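Local structure of tRNA-splicing ligase RtcB (Thermus thermophilus, 2EPG) at residues L232-F237 against S391-G396; F105-G110 against H254-D259. The protein probably catalyses the GTP- and manganese-dependent joining of RNA ends, linking a 2',3'-cyclic phosphate or 3'-phosphate end to a 5'-hydroxyl end. All blocks are in the same frame, centred on the assembly; numbering follows the deposited sequence.

Contact 1: residues L232-F237 against S391-G396; sequences LAFGLF and SYVLAG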
loop_
_atom_site.group_PDB
_atom_site.type_symbol
_atom_site.label_atom_id
_atom_site.label_comp_id
_atom_site.label_asym_id
_atom_site.label_seq_id
_atom_site.Cartn_x
_atom_site.Cartn_y
_atom_site.Cartn_z
ATOM N N LEU A 232 -3.844 21.711 -5.142
ATOM C CA LEU A 232 -3.929 22.207 -6.512
ATOM C C LEU A 232 -3.125 21.301 -7.433
ATOM O O LEU A 232 -3.602 20.890 -8.493
ATOM C CB LEU A 232 -3.359 23.626 -6.617
ATOM C CG LEU A 232 -3.276 24.139 -8.061
ATOM C CD1 LEU A 232 -4.700 24.403 -8.571
ATOM C CD2 LEU A 232 -2.430 25.415 -8.137
ATOM N N ALA A 233 -1.892 21.004 -7.029
ATOM C CA ALA A 233 -1.030 20.142 -7.813
ATOM C C ALA A 233 -1.631 18.745 -7.994
ATOM O O ALA A 233 -1.500 18.164 -9.061
ATOM C CB ALA A 233 0.353 20.043 -7.156
ATOM N N PHE A 234 -2.286 18.209 -6.961
ATOM C CA PHE A 234 -2.894 16.869 -7.042
ATOM C C PHE A 234 -4.281 16.919 -7.677
ATOM O O PHE A 234 -4.908 15.876 -7.870
ATOM C CB PHE A 234 -3.063 16.221 -5.650
ATOM C CG PHE A 234 -1.776 15.806 -4.987
ATOM C CD1 PHE A 234 -0.560 15.848 -5.675
ATOM C CD2 PHE A 234 -1.781 15.391 -3.654
ATOM C CE1 PHE A 234 0.633 15.497 -5.050
ATOM C CE2 PHE A 234 -0.596 15.036 -3.011
ATOM C CZ PHE A 234 0.619 15.087 -3.707
ATOM N N GLY A 235 -4.773 18.122 -7.963
ATOM C CA GLY A 235 -6.091 18.245 -8.563
ATOM C C GLY A 235 -7.218 17.944 -7.586
ATOM O O GLY A 235 -8.223 17.332 -7.959
ATOM N N LEU A 236 -7.046 18.351 -6.331
ATOM C CA LEU A 236 -8.056 18.133 -5.300
ATOM C C LEU A 236 -8.724 19.451 -4.891
ATOM O O LEU A 236 -8.075 20.494 -4.864
ATOM C CB LEU A 236 -7.408 17.509 -4.056
ATOM C CG LEU A 236 -7.057 16.022 -4.085
ATOM C CD1 LEU A 236 -6.253 15.637 -2.832
ATOM C CD2 LEU A 236 -8.370 15.211 -4.163
ATOM N N PHE A 237 -10.019 19.403 -4.595
ATOM C CA PHE A 237 -10.751 20.584 -4.126
ATOM C C PHE A 237 -11.905 20.146 -3.220
ATOM O O PHE A 237 -12.447 19.055 -3.372
ATOM C CB PHE A 237 -11.258 21.454 -5.298
ATOM C CG PHE A 237 -12.269 20.783 -6.186
ATOM C CD1 PHE A 237 -13.633 20.907 -5.929
ATOM C CD2 PHE A 237 -11.860 20.068 -7.307
ATOM C CE1 PHE A 237 -14.580 20.335 -6.779
ATOM C CE2 PHE A 237 -12.796 19.490 -8.165
ATOM C CZ PHE A 237 -14.160 19.624 -7.900
ATOM N N SER A 391 -10.544 9.222 5.204
ATOM C CA SER A 391 -9.349 8.830 4.473
ATOM C C SER A 391 -8.562 10.122 4.357
ATOM O O SER A 391 -9.143 11.206 4.424
ATOM C CB SER A 391 -9.697 8.304 3.088
ATOM O OG SER A 391 -10.080 6.948 3.177
ATOM N N TYR A 392 -7.250 10.027 4.198
ATOM C CA TYR A 392 -6.453 11.240 4.067
ATOM C C TYR A 392 -5.515 11.143 2.867
ATOM O O TYR A 392 -5.182 10.052 2.398
ATOM C CB TYR A 392 -5.615 11.492 5.333
ATOM C CG TYR A 392 -6.416 11.670 6.623
ATOM C CD1 TYR A 392 -6.974 10.573 7.289
ATOM C CD2 TYR A 392 -6.636 12.935 7.160
ATOM C CE1 TYR A 392 -7.729 10.735 8.444
ATOM C CE2 TYR A 392 -7.391 13.103 8.322
ATOM C CZ TYR A 392 -7.931 12.002 8.950
ATOM O OH TYR A 392 -8.682 12.182 10.085
ATOM N N VAL A 393 -5.123 12.297 2.351
ATOM C CA VAL A 393 -4.175 12.359 1.259
ATOM C C VAL A 393 -3.033 13.197 1.845
ATOM O O VAL A 393 -3.263 14.319 2.323
ATOM C CB VAL A 393 -4.746 13.086 0.025
ATOM C CG1 VAL A 393 -3.666 13.187 -1.041
ATOM C CG2 VAL A 393 -5.980 12.334 -0.519
ATOM N N LEU A 394 -1.828 12.629 1.857
ATOM C CA LEU A 394 -0.659 13.328 2.357
ATOM C C LEU A 394 0.262 13.490 1.161
ATOM O O LEU A 394 -0.078 13.073 0.056
ATOM C CB LEU A 394 0.047 12.495 3.440
ATOM C CG LEU A 394 -0.858 11.883 4.524
ATOM C CD1 LEU A 394 -0.022 11.036 5.492
ATOM C CD2 LEU A 394 -1.586 12.979 5.276
ATOM N N ALA A 395 1.415 14.114 1.374
ATOM C CA ALA A 395 2.408 14.270 0.322
ATOM C C ALA A 395 3.750 13.861 0.926
ATOM O O ALA A 395 4.002 14.118 2.107
ATOM C CB ALA A 395 2.459 15.718 -0.174
ATOM N N GLY A 396 4.595 13.215 0.123
ATOM C CA GLY A 396 5.902 12.780 0.593
ATOM C C GLY A 396 6.821 13.962 0.853
ATOM O O GLY A 396 6.671 15.013 0.242
#
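The backbones of 232-237 and 391-396 stay well apart, with the CA atoms of Phe234 and Ala395, the nearest pair, 9.4 Å from each other, so the contact is made by side chains and no hydrogen bond crosses it. Helix 228-234 stops in a Schellman motif, in which Gly235 takes a positive phi of 73° and turns the chain so that Phe234 and Leu236 both face strand 391-395. Phe234 has CG anti to its carbonyl carbon (chi1 -70°), and with chi2 at -8° its ring lies close to the plane of CA, CB and CG. The CD2-CE2-CZ side of the ring does the touching. CZ meets Ala395 CB at 4.0 Å, CD2 meets Val393 CG1 at 3.9 Å, and the carbonyl of the intervening residue comes up to the ring edge, close to its plane, with Phe234 CE2 3.7 Å from Leu394 O. Phe234 thus spans the alternating residues Val393 and Ala395, whereas the Leu394 side chain leaves from the other face of the strand. Leu236 reaches Val393 tip to tip, its CD1 resting against both methyls, 4.0 Å from Val393 CG1. All five touching residues are buried, in plain apolar packing. Beyond the two segments, Phe234 packs edge-to-face with Tyr374 and touches Pro380 at the start of strand 380-383, Leu236 lies on Val222 of strand 216-225, and strand 391-395 runs antiparallel between strands 380-383 and 474-486.

Contact 2: residues F105-G110 against H254-D259; sequences FDINCG and HQVCQD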
loop_
_atom_site.group_PDB
_atom_site.type_symbol
_atom_site.label_atom_id
_atom_site.label_comp_id
_atom_site.label_asym_id
_atom_site.label_seq_id
_atom_site.Cartn_x
_atom_site.Cartn_y
_atom_site.Cartn_z
ATOM N N PHE A 105 1.471 -11.179 3.799
ATOM C CA PHE A 105 0.836 -12.111 2.893
ATOM C C PHE A 105 0.133 -11.491 1.704
ATOM O O PHE A 105 0.279 -11.983 0.589
ATOM C CB PHE A 105 -0.069 -13.074 3.672
ATOM C CG PHE A 105 0.703 -14.230 4.278
ATOM C CD1 PHE A 105 1.532 -14.028 5.383
ATOM C CD2 PHE A 105 0.726 -15.477 3.646
ATOM C CE1 PHE A 105 2.385 -15.052 5.841
ATOM C CE2 PHE A 105 1.573 -16.502 4.094
ATOM C CZ PHE A 105 2.403 -16.290 5.187
ATOM N N ASP A 106 -0.596 -10.400 1.902
ATOM C CA ASP A 106 -1.252 -9.802 0.752
ATOM C C ASP A 106 -0.296 -8.846 0.023
ATOM O O ASP A 106 -0.294 -7.644 0.252
ATOM C CB ASP A 106 -2.529 -9.079 1.151
ATOM C CG ASP A 106 -3.377 -8.697 -0.065
ATOM O OD1 ASP A 106 -4.532 -8.252 0.117
ATOM O OD2 ASP A 106 -2.883 -8.838 -1.205
ATOM N N ILE A 107 0.526 -9.420 -0.849
ATOM C CA ILE A 107 1.501 -8.677 -1.624
ATOM C C ILE A 107 0.836 -7.610 -2.457
ATOM O O ILE A 107 -0.099 -7.868 -3.222
ATOM C CB ILE A 107 2.323 -9.617 -2.522
ATOM C CG1 ILE A 107 3.078 -10.610 -1.626
ATOM C CG2 ILE A 107 3.315 -8.803 -3.397
ATOM C CD1 ILE A 107 3.797 -11.735 -2.374
ATOM N N ASN A 108 1.349 -6.398 -2.291
ATOM C CA ASN A 108 0.847 -5.207 -2.960
ATOM C C ASN A 108 -0.611 -4.936 -2.694
ATOM O O ASN A 108 -1.327 -4.467 -3.574
ATOM C CB ASN A 108 1.091 -5.211 -4.468
ATOM C CG ASN A 108 0.805 -3.833 -5.112
ATOM O OD1 ASN A 108 0.519 -2.845 -4.409
ATOM N ND2 ASN A 108 0.886 -3.765 -6.441
ATOM N N CYS A 109 -1.065 -5.279 -1.491
ATOM C CA CYS A 109 -2.413 -4.913 -1.091
ATOM C C CYS A 109 -2.129 -3.408 -1.147
ATOM O O CYS A 109 -1.084 -2.951 -0.649
ATOM C CB CYS A 109 -2.687 -5.318 0.366
ATOM S SG CYS A 109 -4.167 -4.539 1.106
ATOM N N GLY A 110 -3.008 -2.640 -1.769
ATOM C CA GLY A 110 -2.726 -1.226 -1.871
ATOM C C GLY A 110 -3.949 -0.371 -2.080
ATOM O O GLY A 110 -5.076 -0.830 -1.892
ATOM N N HIS A 254 -1.143 -14.112 -1.592
ATOM C CA HIS A 254 -1.151 -14.829 -0.330
ATOM C C HIS A 254 -0.421 -16.171 -0.512
ATOM O O HIS A 254 0.432 -16.542 0.296
ATOM C CB HIS A 254 -2.599 -15.067 0.106
ATOM C CG HIS A 254 -2.736 -15.585 1.500
ATOM N ND1 HIS A 254 -2.911 -14.756 2.587
ATOM C CD2 HIS A 254 -2.740 -16.850 1.985
ATOM C CE1 HIS A 254 -3.022 -15.488 3.683
ATOM N NE2 HIS A 254 -2.921 -16.761 3.344
ATOM N N GLN A 255 -0.756 -16.886 -1.583
ATOM C CA GLN A 255 -0.147 -18.188 -1.857
ATOM C C GLN A 255 1.355 -18.062 -2.073
ATOM O O GLN A 255 2.121 -18.849 -1.543
ATOM C CB GLN A 255 -0.797 -18.842 -3.085
ATOM C CG GLN A 255 -0.449 -20.325 -3.266
ATOM C CD GLN A 255 -0.811 -21.146 -2.047
ATOM O OE1 GLN A 255 -1.954 -21.146 -1.617
ATOM N NE2 GLN A 255 0.166 -21.838 -1.477
ATOM N N VAL A 256 1.775 -17.069 -2.856
ATOM C CA VAL A 256 3.195 -16.846 -3.104
ATOM C C VAL A 256 3.959 -16.636 -1.794
ATOM O O VAL A 256 5.100 -17.093 -1.638
ATOM C CB VAL A 256 3.417 -15.615 -4.027
ATOM C CG1 VAL A 256 4.899 -15.211 -4.022
ATOM C CG2 VAL A 256 2.984 -15.946 -5.433
ATOM N N CYS A 257 3.336 -15.954 -0.843
ATOM C CA CYS A 257 3.996 -15.721 0.433
ATOM C C CYS A 257 4.163 -17.054 1.154
ATOM O O CYS A 257 5.233 -17.362 1.683
ATOM C CB CYS A 257 3.182 -14.747 1.298
ATOM S SG CYS A 257 3.938 -14.338 2.919
ATOM N N GLN A 258 3.096 -17.844 1.158
ATOM C CA GLN A 258 3.091 -19.156 1.807
ATOM C C GLN A 258 4.108 -20.100 1.181
ATOM O O GLN A 258 4.870 -20.753 1.882
ATOM C CB GLN A 258 1.699 -19.781 1.715
ATOM C CG GLN A 258 1.623 -21.193 2.264
ATOM C CD GLN A 258 1.714 -21.242 3.778
ATOM O OE1 GLN A 258 0.808 -20.781 4.477
ATOM N NE2 GLN A 258 2.811 -21.796 4.296
ATOM N N ASP A 259 4.112 -20.163 -0.146
ATOM C CA ASP A 259 5.030 -21.025 -0.887
ATOM C C ASP A 259 6.479 -20.744 -0.521
ATOM O O ASP A 259 7.265 -21.667 -0.311
ATOM C CB ASP A 259 4.872 -20.815 -2.396
ATOM C CG ASP A 259 3.531 -21.296 -2.933
ATOM O OD1 ASP A 259 3.195 -20.928 -4.080
ATOM O OD2 ASP A 259 2.820 -22.044 -2.229
#
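A type II beta turn, Asp106 to Cys109, follows Phe105 in the loop leading to strand 110-119, and a cysteine sulfur-aromatic contact joins this loop to helix 250-265. The tight part is at the Phe105 ring. Cys257, with SG anti to its backbone N (chi1 -178°), sets the sulfur directly over the ring face, SG lying 3.1 Å from the Phe105 centroid and only 3° off the normal. All six ring carbons are therefore almost equally near the sulfur, and Cys257 CB adds a CH-pi contact over the same face, 3.5 Å from Phe105 CD2. The His254 ring closes on the same side chain, its ND1 3.5 Å from Phe105 CB, and lies obliquely to the Phe105 ring, planes at 49°, with Phe105 CD2 over the middle of its face. Packing is looser at the partly exposed Gln258, whose CB stays 4.1 Å from Phe105 CE2. An alanine in place of Phe105 would remove the ring and would probably leave Cys257 SG and the His254 face without their main partner across this contact. Deeper in, Ile107 CD1 meets Val256 CG1 at 4.0 Å, the two side chains crossing at about a right angle against helix 288-321. Asp106 points its CB away from the helix, its side chain touches His215, and its OD2 accepts a hydrogen bond from Ser249 N; that orientation is consistent with its predicted role as a manganese ligand. The Phe105 carbonyl serves both segments: it accepts a weak hydrogen bond from Ile107 N across the inverse gamma turn centred on Asp106, and it receives a CA-H...O contact from the helix, with His254 CA 3.3 Å from Phe105 O.

Contacts 1 and 2 lie on opposite sides of the chain's centre, their centres about 28 Å apart and their nearest atoms about 11 Å, so they do not touch. Their segments alternate along the chain. Each borders a different part of the predicted active site. Contact 1 holds Ser391, a predicted GMP-binding residue, and its Leu394 side chain is about 9 Å from that of His410, the predicted guanylylated histidine. Contact 2 contributes Asp106, a predicted Mn(2+) ligand, and its Ile107 side chain is about 6 Å from that of Asn340, a predicted GMP-binding residue. Both contacts touch the predicted GMP-binding run 214-218: Asp106 meets His215 and Ser391 meets Glu218.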